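Side-chain contacts in 4-hydroxy-3-methylbut-2-enyl diphosphate reductase, apicoplast (Plasmodium falciparum, PDB 4N7B), which catalyses the last step of the MEP pathway, reducing (E)-4-hydroxy-3-methylbut-2-enyl diphosphate to isopentenyl and dimethylallyl diphosphate at an iron-sulfur cluster: residues 317-320 with 321-325; 325-328 with 329-333; 349-352 with 353-356; 229-232 with 233-236; 414-417 with 418-422. One frame throughout, in Å; residues are numbered along the deposited sequence.

Contact 1 (317-320 with 321-325); sequences LVNK and VHVYV. With NA (sodium ion), chain F.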
loop_
_atom_site.group_PDB
_atom_site.type_symbol
_atom_site.label_atom_id
_atom_site.label_comp_id
_atom_site.label_asym_id
_atom_site.label_seq_id
_atom_site.Cartn_x
_atom_site.Cartn_y
_atom_site.Cartn_z
ATOM N N LEU A 317 -6.209 3.338 -7.592
ATOM C CA LEU A 317 -7.124 2.486 -6.821
ATOM C C LEU A 317 -7.356 3.065 -5.438
ATOM O O LEU A 317 -8.316 2.696 -4.753
ATOM C CB LEU A 317 -6.610 1.034 -6.738
ATOM C CG LEU A 317 -6.401 0.358 -8.113
ATOM C CD1 LEU A 317 -5.734 -1.013 -7.953
ATOM C CD2 LEU A 317 -7.717 0.220 -8.865
ATOM N N VAL A 318 -6.485 3.989 -5.031
ATOM C CA VAL A 318 -6.773 4.836 -3.871
ATOM C C VAL A 318 -7.728 5.942 -4.327
ATOM O O VAL A 318 -8.724 6.224 -3.662
ATOM C CB VAL A 318 -5.490 5.445 -3.260
ATOM C CG1 VAL A 318 -5.828 6.562 -2.286
ATOM C CG2 VAL A 318 -4.682 4.369 -2.567
ATOM N N ASN A 319 -7.460 6.536 -5.487
ATOM C CA ASN A 319 -8.357 7.556 -6.005
ATOM C C ASN A 319 -9.760 6.988 -6.170
ATOM O O ASN A 319 -10.756 7.686 -5.976
ATOM C CB ASN A 319 -7.859 8.102 -7.332
ATOM C CG ASN A 319 -8.765 9.176 -7.890
ATOM O OD1 ASN A 319 -8.828 10.285 -7.364
ATOM N ND2 ASN A 319 -9.458 8.859 -8.974
ATOM N N LYS A 320 -9.836 5.713 -6.534
ATOM C CA LYS A 320 -11.115 5.040 -6.668
ATOM C C LYS A 320 -11.923 5.194 -5.382
ATOM O O LYS A 320 -13.088 5.574 -5.417
ATOM C CB LYS A 320 -10.866 3.574 -6.954
ATOM C CG LYS A 320 -12.073 2.688 -6.961
ATOM C CD LYS A 320 -11.562 1.258 -7.119
ATOM C CE LYS A 320 -12.651 0.259 -7.380
ATOM N NZ LYS A 320 -12.185 -1.122 -7.049
ATOM N N VAL A 321 -11.292 4.944 -4.243
ATOM C CA VAL A 321 -12.007 5.005 -2.963
ATOM C C VAL A 321 -12.437 6.444 -2.679
ATOM O O VAL A 321 -13.598 6.704 -2.336
ATOM C CB VAL A 321 -11.162 4.450 -1.787
ATOM C CG1 VAL A 321 -11.947 4.473 -0.493
ATOM C CG2 VAL A 321 -10.752 3.032 -2.081
ATOM N N HIS A 322 -11.516 7.382 -2.870
ATOM C CA HIS A 322 -11.822 8.805 -2.682
ATOM C C HIS A 322 -13.058 9.192 -3.467
ATOM O O HIS A 322 -13.918 9.939 -2.993
ATOM C CB HIS A 322 -10.647 9.666 -3.151
ATOM C CG HIS A 322 -9.502 9.708 -2.182
ATOM N ND1 HIS A 322 -8.915 10.885 -1.774
ATOM C CD2 HIS A 322 -8.837 8.715 -1.544
ATOM C CE1 HIS A 322 -7.938 10.617 -0.925
ATOM N NE2 HIS A 322 -7.872 9.307 -0.766
ATOM N N VAL A 323 -13.140 8.659 -4.677
ATOM C CA VAL A 323 -14.167 9.040 -5.624
ATOM C C VAL A 323 -15.539 8.490 -5.219
ATOM O O VAL A 323 -16.530 9.217 -5.214
ATOM C CB VAL A 323 -13.761 8.550 -7.038
ATOM C CG1 VAL A 323 -14.972 8.294 -7.879
ATOM C CG2 VAL A 323 -12.833 9.565 -7.677
ATOM N N TYR A 324 -15.603 7.212 -4.870
ATOM C CA TYR A 324 -16.859 6.643 -4.394
ATOM C C TYR A 324 -17.375 7.388 -3.158
ATOM O O TYR A 324 -18.573 7.593 -3.008
ATOM C CB TYR A 324 -16.702 5.155 -4.070
ATOM C CG TYR A 324 -16.975 4.280 -5.270
ATOM C CD1 TYR A 324 -18.274 3.901 -5.609
ATOM C CD2 TYR A 324 -15.940 3.885 -6.099
ATOM C CE1 TYR A 324 -18.519 3.113 -6.731
ATOM C CE2 TYR A 324 -16.169 3.106 -7.209
ATOM C CZ TYR A 324 -17.449 2.714 -7.521
ATOM O OH TYR A 324 -17.635 1.937 -8.645
ATOM N N VAL A 325 -16.464 7.798 -2.283
ATOM C CA VAL A 325 -16.847 8.472 -1.060
ATOM C C VAL A 325 -17.548 9.802 -1.369
ATOM O O VAL A 325 -18.617 10.101 -0.823
ATOM C CB VAL A 325 -15.619 8.718 -0.167
ATOM C CG1 VAL A 325 -15.928 9.782 0.869
ATOM C CG2 VAL A 325 -15.182 7.408 0.506
HETATM NA NA NA F . -15.327 0.578 -9.946
#
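With chi1 at 173° and every later bond extended, the Lys320 chain runs straight out from the helix beside Tyr324, whose CG lies beside its backbone N (chi1 -89°). The two side chains therefore point the same way. Lys320 CG comes within 4.1 Å of Tyr324 CE2, while Lys320 O lies at the edge of the ring, 3.4 Å from Tyr324 CD2. Beyond them the phenol oxygen meets a sodium ion in the ring plane, Tyr324 OH standing 3.0 Å from it; Lys320 NZ goes instead to Ser409 OG and Gly410 O. Lys320 and Tyr324 are i to i+4 neighbours on helix 316-329, which follows the cluster ligand Cys315 and packs against strand 377-381 and helix 344-350. Its regular backbone bonds set the spacing, as in the straight Tyr324 N to Lys320 O bond of 3.1 Å. One turn earlier Val318 and His322 also lie side by side, the CG1 methyl of Val318 3.7 Å from His322 NE2. His322 ND1, the nitrogen next to CG, is hydrogen-bonded to Glu352 OE2, which helps fix the turn of the buried ring. Val318 itself touches the iron-sulfur cluster. On the exposed side Asn319 and Val323 meet at a slant, Asn319 ND2 lying 3.7 Å from Val323 CG2, and that same methyl sits 3.3 Å from Asn319 O. Val321 CG2 rests 3.6 Å from Leu317 O.

Contact 2 (325-328 with 329-333); sequences VQMK and AKENY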
loop_
_atom_site.group_PDB
_atom_site.type_symbol
_atom_site.label_atom_id
_atom_site.label_comp_id
_atom_site.label_asym_id
_atom_site.label_seq_id
_atom_site.Cartn_x
_atom_site.Cartn_y
_atom_site.Cartn_z
ATOM N N VAL A 325 -16.464 7.798 -2.283
ATOM C CA VAL A 325 -16.847 8.472 -1.060
ATOM C C VAL A 325 -17.548 9.802 -1.369
ATOM O O VAL A 325 -18.617 10.101 -0.823
ATOM C CB VAL A 325 -15.619 8.718 -0.167
ATOM C CG1 VAL A 325 -15.928 9.782 0.869
ATOM C CG2 VAL A 325 -15.182 7.408 0.506
ATOM N N GLN A 326 -16.941 10.601 -2.236
ATOM C CA GLN A 326 -17.531 11.873 -2.635
ATOM C C GLN A 326 -18.870 11.645 -3.316
ATOM O O GLN A 326 -19.836 12.373 -3.078
ATOM C CB GLN A 326 -16.606 12.608 -3.599
ATOM C CG GLN A 326 -15.434 13.315 -2.929
ATOM C CD GLN A 326 -14.418 13.848 -3.947
ATOM O OE1 GLN A 326 -13.501 13.133 -4.348
ATOM N NE2 GLN A 326 -14.591 15.101 -4.373
ATOM N N MET A 327 -18.926 10.633 -4.177
ATOM C CA MET A 327 -20.124 10.389 -4.981
ATOM C C MET A 327 -21.308 9.966 -4.120
ATOM O O MET A 327 -22.449 10.392 -4.344
ATOM C CB MET A 327 -19.851 9.301 -6.009
ATOM C CG MET A 327 -21.078 8.886 -6.811
ATOM S SD MET A 327 -20.658 7.597 -8.002
ATOM C CE MET A 327 -19.831 6.372 -7.027
ATOM N N LYS A 328 -21.042 9.111 -3.142
ATOM C CA LYS A 328 -22.111 8.619 -2.277
ATOM C C LYS A 328 -22.502 9.647 -1.237
ATOM O O LYS A 328 -23.657 9.708 -0.813
ATOM C CB LYS A 328 -21.702 7.305 -1.617
ATOM C CG LYS A 328 -21.658 6.160 -2.609
ATOM C CD LYS A 328 -23.037 5.958 -3.229
ATOM C CE LYS A 328 -23.007 4.955 -4.347
ATOM N NZ LYS A 328 -24.390 4.645 -4.782
ATOM N N ALA A 329 -21.555 10.489 -0.840
ATOM C CA ALA A 329 -21.882 11.532 0.126
ATOM C C ALA A 329 -22.824 12.520 -0.530
ATOM O O ALA A 329 -23.740 13.022 0.107
ATOM C CB ALA A 329 -20.641 12.230 0.612
ATOM N N LYS A 330 -22.609 12.796 -1.812
ATOM C CA LYS A 330 -23.477 13.720 -2.522
ATOM C C LYS A 330 -24.860 13.113 -2.716
ATOM O O LYS A 330 -25.813 13.830 -3.004
ATOM C CB LYS A 330 -22.873 14.129 -3.868
ATOM C CG LYS A 330 -23.660 15.222 -4.587
ATOM C CD LYS A 330 -23.125 15.475 -6.000
ATOM C CE LYS A 330 -21.710 16.060 -5.980
ATOM N NZ LYS A 330 -21.653 17.387 -5.289
ATOM N N GLU A 331 -24.975 11.798 -2.540
ATOM C CA GLU A 331 -26.270 11.128 -2.623
ATOM C C GLU A 331 -26.898 10.986 -1.226
ATOM O O GLU A 331 -27.925 10.325 -1.044
ATOM C CB GLU A 331 -26.118 9.772 -3.310
ATOM C CG GLU A 331 -25.806 9.870 -4.809
ATOM C CD GLU A 331 -25.319 8.558 -5.409
ATOM O OE1 GLU A 331 -25.357 7.526 -4.715
ATOM O OE2 GLU A 331 -24.873 8.556 -6.577
ATOM N N ASN A 332 -26.287 11.663 -0.258
ATOM C CA ASN A 332 -26.733 11.658 1.139
ATOM C C ASN A 332 -26.623 10.299 1.848
ATOM O O ASN A 332 -27.485 9.936 2.654
ATOM C CB ASN A 332 -28.161 12.186 1.256
ATOM C CG ASN A 332 -28.477 12.672 2.656
ATOM O OD1 ASN A 332 -27.643 13.323 3.292
ATOM N ND2 ASN A 332 -29.679 12.351 3.155
ATOM N N TYR A 333 -25.573 9.550 1.529
ATOM C CA TYR A 333 -25.210 8.381 2.302
ATOM C C TYR A 333 -24.273 8.829 3.405
ATOM O O TYR A 333 -23.510 9.771 3.231
ATOM C CB TYR A 333 -24.424 7.387 1.453
ATOM C CG TYR A 333 -25.222 6.506 0.522
ATOM C CD1 TYR A 333 -25.853 7.025 -0.601
ATOM C CD2 TYR A 333 -25.289 5.138 0.735
ATOM C CE1 TYR A 333 -26.545 6.209 -1.464
ATOM C CE2 TYR A 333 -25.983 4.313 -0.119
ATOM C CZ TYR A 333 -26.603 4.846 -1.226
ATOM O OH TYR A 333 -27.306 4.011 -2.080
HETATM O O HOH W 1 -23.861 6.138 -7.453
#
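Val325 O accepts from Ala329 N in one of the last regular turns of helix 316-329, which closes in a Schellman motif with Asn332, at positive phi, as its C-prime residue. The Ala329 methyl sits close by, its CB 3.3 Å from Val325 O, and both side chains face Ala353 of the neighbouring loop. Gln326 contributes its carbonyl, bonded to Lys330 N. Met327 lies alongside Glu331, both pointing the same way, with Met327 CG 3.8 Å from Glu331 OE2. Lys328 carries most of the contact. Its carbonyl takes the 3.0 Å bond from Tyr333 N that defines the motif, paired with Asn332 N to Ala329 O, and a weak one from Glu331 N. Its side chain turns at chi2 (-60°), laying CD over one face of the Tyr333 ring, 4.1 Å from the centroid and displaced toward the rim: a CH-pi contact. From there the chain runs on to a salt bridge, Lys328 NZ to Glu331 OE1 at 3.0 Å, made on the syn side of the carboxylate. Lys328 CD thus touches both groups, the ring and, 3.2 Å away, Glu331 OE1. Tyr333, the last residue before strand 334-338, bonds through OH to Glu405 and Lys376. A water completes the pairing of the charges, accepting from Lys328 NZ at 3.1 Å and donating to Glu331 OE2 at 2.8 Å.

Contact 3 (349-352 with 353-356); sequences TYNE and APHC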
loop_
_atom_site.group_PDB
_atom_site.type_symbol
_atom_site.label_atom_id
_atom_site.label_comp_id
_atom_site.label_asym_id
_atom_site.label_seq_id
_atom_site.Cartn_x
_atom_site.Cartn_y
_atom_site.Cartn_z
ATOM N N THR A 349 -8.617 9.754 2.578
ATOM C CA THR A 349 -9.945 9.338 2.135
ATOM C C THR A 349 -11.042 9.933 3.023
ATOM O O THR A 349 -12.066 10.419 2.544
ATOM C CB THR A 349 -10.075 7.809 2.187
ATOM O OG1 THR A 349 -9.198 7.225 1.216
ATOM C CG2 THR A 349 -11.515 7.392 1.900
ATOM N N TYR A 350 -10.819 9.876 4.332
ATOM C CA TYR A 350 -11.752 10.432 5.300
ATOM C C TYR A 350 -12.074 11.877 4.941
ATOM O O TYR A 350 -13.228 12.288 4.941
ATOM C CB TYR A 350 -11.151 10.357 6.712
ATOM C CG TYR A 350 -12.024 10.978 7.803
ATOM C CD1 TYR A 350 -13.042 10.258 8.417
ATOM C CD2 TYR A 350 -11.838 12.295 8.197
ATOM C CE1 TYR A 350 -13.849 10.836 9.397
ATOM C CE2 TYR A 350 -12.638 12.875 9.183
ATOM C CZ TYR A 350 -13.635 12.140 9.778
ATOM O OH TYR A 350 -14.416 12.721 10.754
ATOM N N ASN A 351 -11.054 12.658 4.613
ATOM C CA ASN A 351 -11.256 14.090 4.453
ATOM C C ASN A 351 -11.963 14.480 3.165
ATOM O O ASN A 351 -12.158 15.660 2.901
ATOM C CB ASN A 351 -9.929 14.826 4.606
ATOM C CG ASN A 351 -9.585 15.077 6.061
ATOM O OD1 ASN A 351 -10.464 15.359 6.868
ATOM N ND2 ASN A 351 -8.315 14.960 6.403
ATOM N N GLU A 352 -12.372 13.495 2.373
ATOM C CA GLU A 352 -13.174 13.786 1.189
ATOM C C GLU A 352 -14.626 14.037 1.591
ATOM O O GLU A 352 -15.349 14.737 0.893
ATOM C CB GLU A 352 -13.091 12.646 0.179
ATOM C CG GLU A 352 -11.705 12.435 -0.433
ATOM C CD GLU A 352 -11.354 13.457 -1.515
ATOM O OE1 GLU A 352 -12.198 14.318 -1.833
ATOM O OE2 GLU A 352 -10.227 13.396 -2.056
ATOM N N ALA A 353 -15.052 13.469 2.717
ATOM C CA ALA A 353 -16.395 13.715 3.239
ATOM C C ALA A 353 -16.392 13.599 4.767
ATOM O O ALA A 353 -17.102 12.773 5.335
ATOM C CB ALA A 353 -17.389 12.733 2.629
ATOM N N PRO A 354 -15.600 14.446 5.438
ATOM C CA PRO A 354 -15.296 14.299 6.869
ATOM C C PRO A 354 -16.529 14.361 7.786
ATOM O O PRO A 354 -16.562 13.686 8.816
ATOM C CB PRO A 354 -14.358 15.483 7.148
ATOM C CG PRO A 354 -14.700 16.500 6.103
ATOM C CD PRO A 354 -15.106 15.723 4.887
ATOM N N HIS A 355 -17.532 15.144 7.414
ATOM C CA HIS A 355 -18.672 15.367 8.297
ATOM C C HIS A 355 -19.705 14.253 8.202
ATOM O O HIS A 355 -20.613 14.195 9.021
ATOM C CB HIS A 355 -19.330 16.717 7.998
ATOM C CG HIS A 355 -18.416 17.885 8.199
ATOM N ND1 HIS A 355 -17.398 17.885 9.134
ATOM C CD2 HIS A 355 -18.355 19.088 7.583
ATOM C CE1 HIS A 355 -16.755 19.033 9.082
ATOM N NE2 HIS A 355 -17.315 19.785 8.147
ATOM N N CYS A 356 -19.566 13.366 7.218
ATOM C CA CYS A 356 -20.508 12.262 7.085
ATOM C C CYS A 356 -19.784 10.916 6.992
ATOM O O CYS A 356 -20.373 9.918 6.593
ATOM C CB CYS A 356 -21.438 12.478 5.884
ATOM S SG CYS A 356 -20.579 12.410 4.313
#
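Tyr350 lays its ring over Pro354 just where helix 344-350 gives way, through a type I turn from Tyr350 to Ala353, to the loop before strand 357-360. The turn is closed by Ala353 N to Tyr350 O at 3.1 Å. The ring of Tyr350 points forward along the chain because CG is anti to the backbone N (chi1 177°) and beside the carbonyl carbon. Its face thereby receives Pro354 CA in a CH-pi contact, 4.2 Å from the ring centroid and shifted toward the rim, while CE2 of Tyr350 meets Pro354 CB at 3.7 Å. Tyr350 also packs on Thr357 and Ile359 of the following strand. From Asn351 the amide reaches across at about a right angle, OD1 lying 3.9 Å from Pro354 CB, and its ND2 is taken by Ser296 OG. Glu352 bends at chi2 (-77°), its carboxylate leaving the turn for helix 316-329. Ala353 O is hydrogen-bonded to Thr357 OG1, a further tie to strand 357-360, and Cys356 pairs through its backbone with Ile335 of strand 334-338. Pro354 CD lies 3.6 Å from Asn351 O, and the Tyr350 hydroxyl ends beside the proline carbonyl, Tyr350 OH to Pro354 O measuring 3.0 Å.

Contact 4 (229-232 with 233-236); sequences GFCK and GVSR. With F3S (Fe3-s4 cluster), chain B.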
loop_
_atom_site.group_PDB
_atom_site.type_symbol
_atom_site.label_atom_id
_atom_site.label_comp_id
_atom_site.label_asym_id
_atom_site.label_seq_id
_atom_site.Cartn_x
_atom_site.Cartn_y
_atom_site.Cartn_z
ATOM N N GLY A 229 6.299 -8.107 -4.290
ATOM C CA GLY A 229 7.066 -6.926 -4.670
ATOM C C GLY A 229 6.231 -5.849 -5.344
ATOM O O GLY A 229 4.995 -5.837 -5.232
ATOM N N PHE A 230 6.915 -4.938 -6.034
ATOM C CA PHE A 230 6.298 -3.718 -6.566
ATOM C C PHE A 230 4.931 -3.967 -7.214
ATOM O O PHE A 230 4.770 -4.844 -8.063
ATOM C CB PHE A 230 7.213 -3.043 -7.599
ATOM C CG PHE A 230 8.294 -2.160 -7.005
ATOM C CD1 PHE A 230 8.534 -2.138 -5.642
ATOM C CD2 PHE A 230 9.067 -1.348 -7.824
ATOM C CE1 PHE A 230 9.525 -1.330 -5.111
ATOM C CE2 PHE A 230 10.053 -0.533 -7.299
ATOM C CZ PHE A 230 10.288 -0.528 -5.945
ATOM N N CYS A 231 3.945 -3.177 -6.807
ATOM C CA CYS A 231 2.681 -3.109 -7.524
ATOM C C CYS A 231 2.826 -1.977 -8.537
ATOM O O CYS A 231 3.851 -1.272 -8.572
ATOM C CB CYS A 231 1.546 -2.801 -6.537
ATOM S SG CYS A 231 1.775 -1.177 -5.770
ATOM N N LYS A 232 1.797 -1.776 -9.344
ATOM C CA LYS A 232 1.843 -0.719 -10.336
ATOM C C LYS A 232 1.705 0.683 -9.723
ATOM O O LYS A 232 2.255 1.649 -10.248
ATOM C CB LYS A 232 0.757 -0.952 -11.375
ATOM C CG LYS A 232 0.853 -0.033 -12.605
ATOM C CD LYS A 232 2.154 -0.217 -13.359
ATOM C CE LYS A 232 2.182 0.624 -14.642
ATOM N NZ LYS A 232 3.492 0.493 -15.348
ATOM N N GLY A 233 0.980 0.814 -8.611
ATOM C CA GLY A 233 0.820 2.124 -7.997
ATOM C C GLY A 233 2.169 2.619 -7.513
ATOM O O GLY A 233 2.529 3.800 -7.626
ATOM N N VAL A 234 2.947 1.692 -6.977
ATOM C CA VAL A 234 4.266 2.025 -6.459
ATOM C C VAL A 234 5.221 2.343 -7.594
ATOM O O VAL A 234 5.917 3.361 -7.540
ATOM C CB VAL A 234 4.809 0.885 -5.556
ATOM C CG1 VAL A 234 6.318 0.939 -5.424
ATOM C CG2 VAL A 234 4.137 0.966 -4.169
ATOM N N SER A 235 5.259 1.516 -8.639
ATOM C CA SER A 235 6.219 1.789 -9.722
ATOM C C SER A 235 5.865 3.115 -10.398
ATOM O O SER A 235 6.740 3.918 -10.688
ATOM C CB SER A 235 6.293 0.642 -10.736
ATOM O OG SER A 235 5.017 0.365 -11.274
ATOM N N ARG A 236 4.576 3.363 -10.602
ATOM C CA ARG A 236 4.124 4.643 -11.138
ATOM C C ARG A 236 4.540 5.836 -10.274
ATOM O O ARG A 236 4.959 6.879 -10.772
ATOM C CB ARG A 236 2.611 4.618 -11.265
ATOM C CG ARG A 236 1.977 5.905 -11.748
ATOM C CD ARG A 236 0.491 5.643 -11.980
ATOM N NE ARG A 236 -0.276 6.830 -12.358
ATOM C CZ ARG A 236 -0.898 7.641 -11.503
ATOM N NH1 ARG A 236 -0.814 7.431 -10.197
ATOM N NH2 ARG A 236 -1.600 8.678 -11.956
HETATM FE FE1 F3S B . -0.207 -0.561 -4.766
HETATM FE FE3 F3S B . -2.257 1.074 -5.383
HETATM FE FE4 F3S B . -2.644 -1.250 -4.090
HETATM S S1 F3S B . -0.329 1.606 -4.463
HETATM S S2 F3S B . -0.800 -1.618 -2.898
HETATM S S3 F3S B . -1.906 -0.945 -6.152
HETATM S S4 F3S B . -3.684 0.655 -3.737
HETATM O O HOH W 2 5.319 2.249 -13.793
#
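Among the hydrogen bonds, Val234 N donates to Cys231 SG at 3.3 Å, a capping bond accepted by Cys231 as the N-cap residue of helix 232-247. The side chain takes the crowded position between backbone N and carbonyl carbon (chi1 63°), turning sulfur toward the helix start. Cys231 O receives Ser235 N in the first regular turn. Metal coordination uses the same sulfur, with Cys231 SG 2.3 Å from FE1 of the [3Fe-4S] cluster. Such a ligand at a helix N-terminus, following strand 221-226, puts the amide and probably the positive end of the helix dipole beside the thiolate, which may moderate its charge. Gly233 follows, its CA 3.8 Å from the cluster sulfide S1, so the backbone itself lies against the cluster. Apolar contact is made by Phe230 and Val234, which cross at about a right angle: the CG1 methyl of Val234 stands over one ring face, 3.9 Å from the centroid and offset toward the rim. On the polar side Lys232 bends at chi2, bringing CD within 3.6 Å of Ser235 OG, and a water joins Lys232 NZ, at 3.0 Å, to that hydroxyl.

Contact 5 (414-417 with 418-422); sequences YATT and NRQTA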
loop_
_atom_site.group_PDB
_atom_site.type_symbol
_atom_site.label_atom_id
_atom_site.label_comp_id
_atom_site.label_asym_id
_atom_site.label_seq_id
_atom_site.Cartn_x
_atom_site.Cartn_y
_atom_site.Cartn_z
ATOM N N TYR A 414 -5.957 -5.132 -6.105
ATOM C CA TYR A 414 -5.574 -6.374 -6.738
ATOM C C TYR A 414 -4.234 -6.841 -6.157
ATOM O O TYR A 414 -4.002 -8.044 -5.992
ATOM C CB TYR A 414 -5.491 -6.179 -8.284
ATOM C CG TYR A 414 -4.229 -5.482 -8.684
ATOM C CD1 TYR A 414 -4.086 -4.106 -8.515
ATOM C CD2 TYR A 414 -3.141 -6.206 -9.157
ATOM C CE1 TYR A 414 -2.897 -3.479 -8.838
ATOM C CE2 TYR A 414 -1.960 -5.588 -9.484
ATOM C CZ TYR A 414 -1.837 -4.235 -9.323
ATOM O OH TYR A 414 -0.654 -3.636 -9.647
ATOM N N ALA A 415 -3.348 -5.896 -5.831
ATOM C CA ALA A 415 -1.985 -6.259 -5.409
ATOM C C ALA A 415 -1.979 -6.845 -4.013
ATOM O O ALA A 415 -1.277 -7.822 -3.731
ATOM C CB ALA A 415 -1.050 -5.058 -5.484
ATOM N N THR A 416 -2.787 -6.259 -3.142
ATOM C CA THR A 416 -2.942 -6.743 -1.768
ATOM C C THR A 416 -3.573 -8.151 -1.785
ATOM O O THR A 416 -3.055 -9.120 -1.205
ATOM C CB THR A 416 -3.807 -5.763 -1.022
ATOM O OG1 THR A 416 -3.123 -4.502 -0.958
ATOM C CG2 THR A 416 -4.126 -6.244 0.381
ATOM N N THR A 417 -4.670 -8.270 -2.512
ATOM C CA THR A 417 -5.369 -9.546 -2.651
ATOM C C THR A 417 -4.426 -10.623 -3.201
ATOM O O THR A 417 -4.322 -11.729 -2.678
ATOM C CB THR A 417 -6.552 -9.396 -3.642
ATOM O OG1 THR A 417 -7.520 -8.512 -3.083
ATOM C CG2 THR A 417 -7.197 -10.741 -3.943
ATOM N N ASN A 418 -3.740 -10.287 -4.277
ATOM C CA ASN A 418 -2.892 -11.244 -4.942
ATOM C C ASN A 418 -1.732 -11.678 -4.073
ATOM O O ASN A 418 -1.378 -12.858 -4.046
ATOM C CB ASN A 418 -2.341 -10.656 -6.241
ATOM C CG ASN A 418 -3.385 -10.537 -7.331
ATOM O OD1 ASN A 418 -4.484 -11.062 -7.221
ATOM N ND2 ASN A 418 -3.014 -9.874 -8.426
ATOM N N ARG A 419 -1.086 -10.741 -3.397
ATOM C CA ARG A 419 0.066 -11.131 -2.597
ATOM C C ARG A 419 -0.333 -11.983 -1.384
ATOM O O ARG A 419 0.339 -12.972 -1.097
ATOM C CB ARG A 419 0.874 -9.902 -2.175
ATOM C CG ARG A 419 1.836 -9.462 -3.273
ATOM C CD ARG A 419 1.900 -7.963 -3.394
ATOM N NE ARG A 419 2.606 -7.591 -4.610
ATOM C CZ ARG A 419 2.055 -7.576 -5.822
ATOM N NH1 ARG A 419 0.777 -7.909 -5.993
ATOM N NH2 ARG A 419 2.788 -7.234 -6.869
ATOM N N GLN A 420 -1.415 -11.622 -0.681
ATOM C CA GLN A 420 -1.902 -12.435 0.443
ATOM C C GLN A 420 -2.387 -13.791 -0.035
ATOM O O GLN A 420 -2.098 -14.821 0.569
ATOM C CB GLN A 420 -3.043 -11.725 1.187
ATOM C CG GLN A 420 -2.587 -10.555 2.034
ATOM C CD GLN A 420 -3.747 -9.764 2.635
ATOM O OE1 GLN A 420 -4.815 -10.316 2.905
ATOM N NE2 GLN A 420 -3.545 -8.463 2.824
ATOM N N THR A 421 -3.112 -13.804 -1.146
ATOM C CA THR A 421 -3.673 -15.057 -1.650
ATOM C C THR A 421 -2.559 -16.070 -1.976
ATOM O O THR A 421 -2.649 -17.258 -1.618
ATOM C CB THR A 421 -4.564 -14.822 -2.882
ATOM O OG1 THR A 421 -5.684 -14.003 -2.506
ATOM C CG2 THR A 421 -5.078 -16.161 -3.445
ATOM N N ALA A 422 -1.497 -15.606 -2.616
ATOM C CA ALA A 422 -0.433 -16.515 -3.023
ATOM C C ALA A 422 0.307 -17.041 -1.791
ATOM O O ALA A 422 0.563 -18.233 -1.665
ATOM C CB ALA A 422 0.515 -15.809 -3.955
#
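Arg419 curls back on Ala415: its guanidinium comes round over the preceding turn, so that NH1 lies 3.4 Å from Ala415 CB and donates to Ala415 O at 3.1 Å. The bend is at chi2 (140°). Ala415 O is thus gripped twice, by Arg419 NH1, which approaches from well to the side of the C=O, and by Arg419 N. The same NH1 makes a salt bridge with Glu515 OE2, and NE bonds to Gly229 O, fixing the rotation of the guanidinium. Tyr414 and Asn418 meet obliquely, ring and amide planes 81° apart, with Asn418 ND2 at the ring edge, 3.7 Å from Tyr414 CD2; that amide nitrogen is hydrogen-bonded to Glu515 OE2. One face of the Tyr414 ring has the methyl of Ala415 over its centre, and its hydroxyl bonds to Lys232 N. Tyr414 itself touches the iron-sulfur cluster. Tyr414 to Arg419 form the first turns of helix 414-427, which starts directly after the cluster ligand Cys413 and leads toward strand 432-436 of the five-stranded parallel sheet. Further along, Thr416 and Gln420 lie side by side, pointing the same way, the Thr416 CG2 methyl 3.4 Å from Gln420 NE2; the Gln420 amide is held by Leu385 O and Met387 N. Thr417 and Thr421 run alongside each other likewise. With chi1 at -63°, OG1 of Thr421 turns back along the helix and donates to Thr417 O at 2.7 Å. Thr421 N reaches this carbonyl too, from the opposite face of its plane.

Along the chain the order is contact 4, 1, 2, 3 and 5. Contacts 1 and 2 share Val325 and follow each other on helix 316-329, their centres 12 Å apart; contact 3, at the end of helix 344-350, packs against both. These three form one side of the structure. Contacts 4 and 5, 13 Å apart between centres, belong to helices 232-247 and 414-427 and touch directly through Arg419 and Tyr414. Contact 1 meets contact 5 at the start of helix 316-329, Leu317 CD1 lying 3.5 Å from Tyr414 CD1. Helices 232-247, 316-329 and 414-427 thus converge on the central iron-sulfur cluster, each beginning beside one of its cysteine ligands, while contacts 2 and 3 lie farther out.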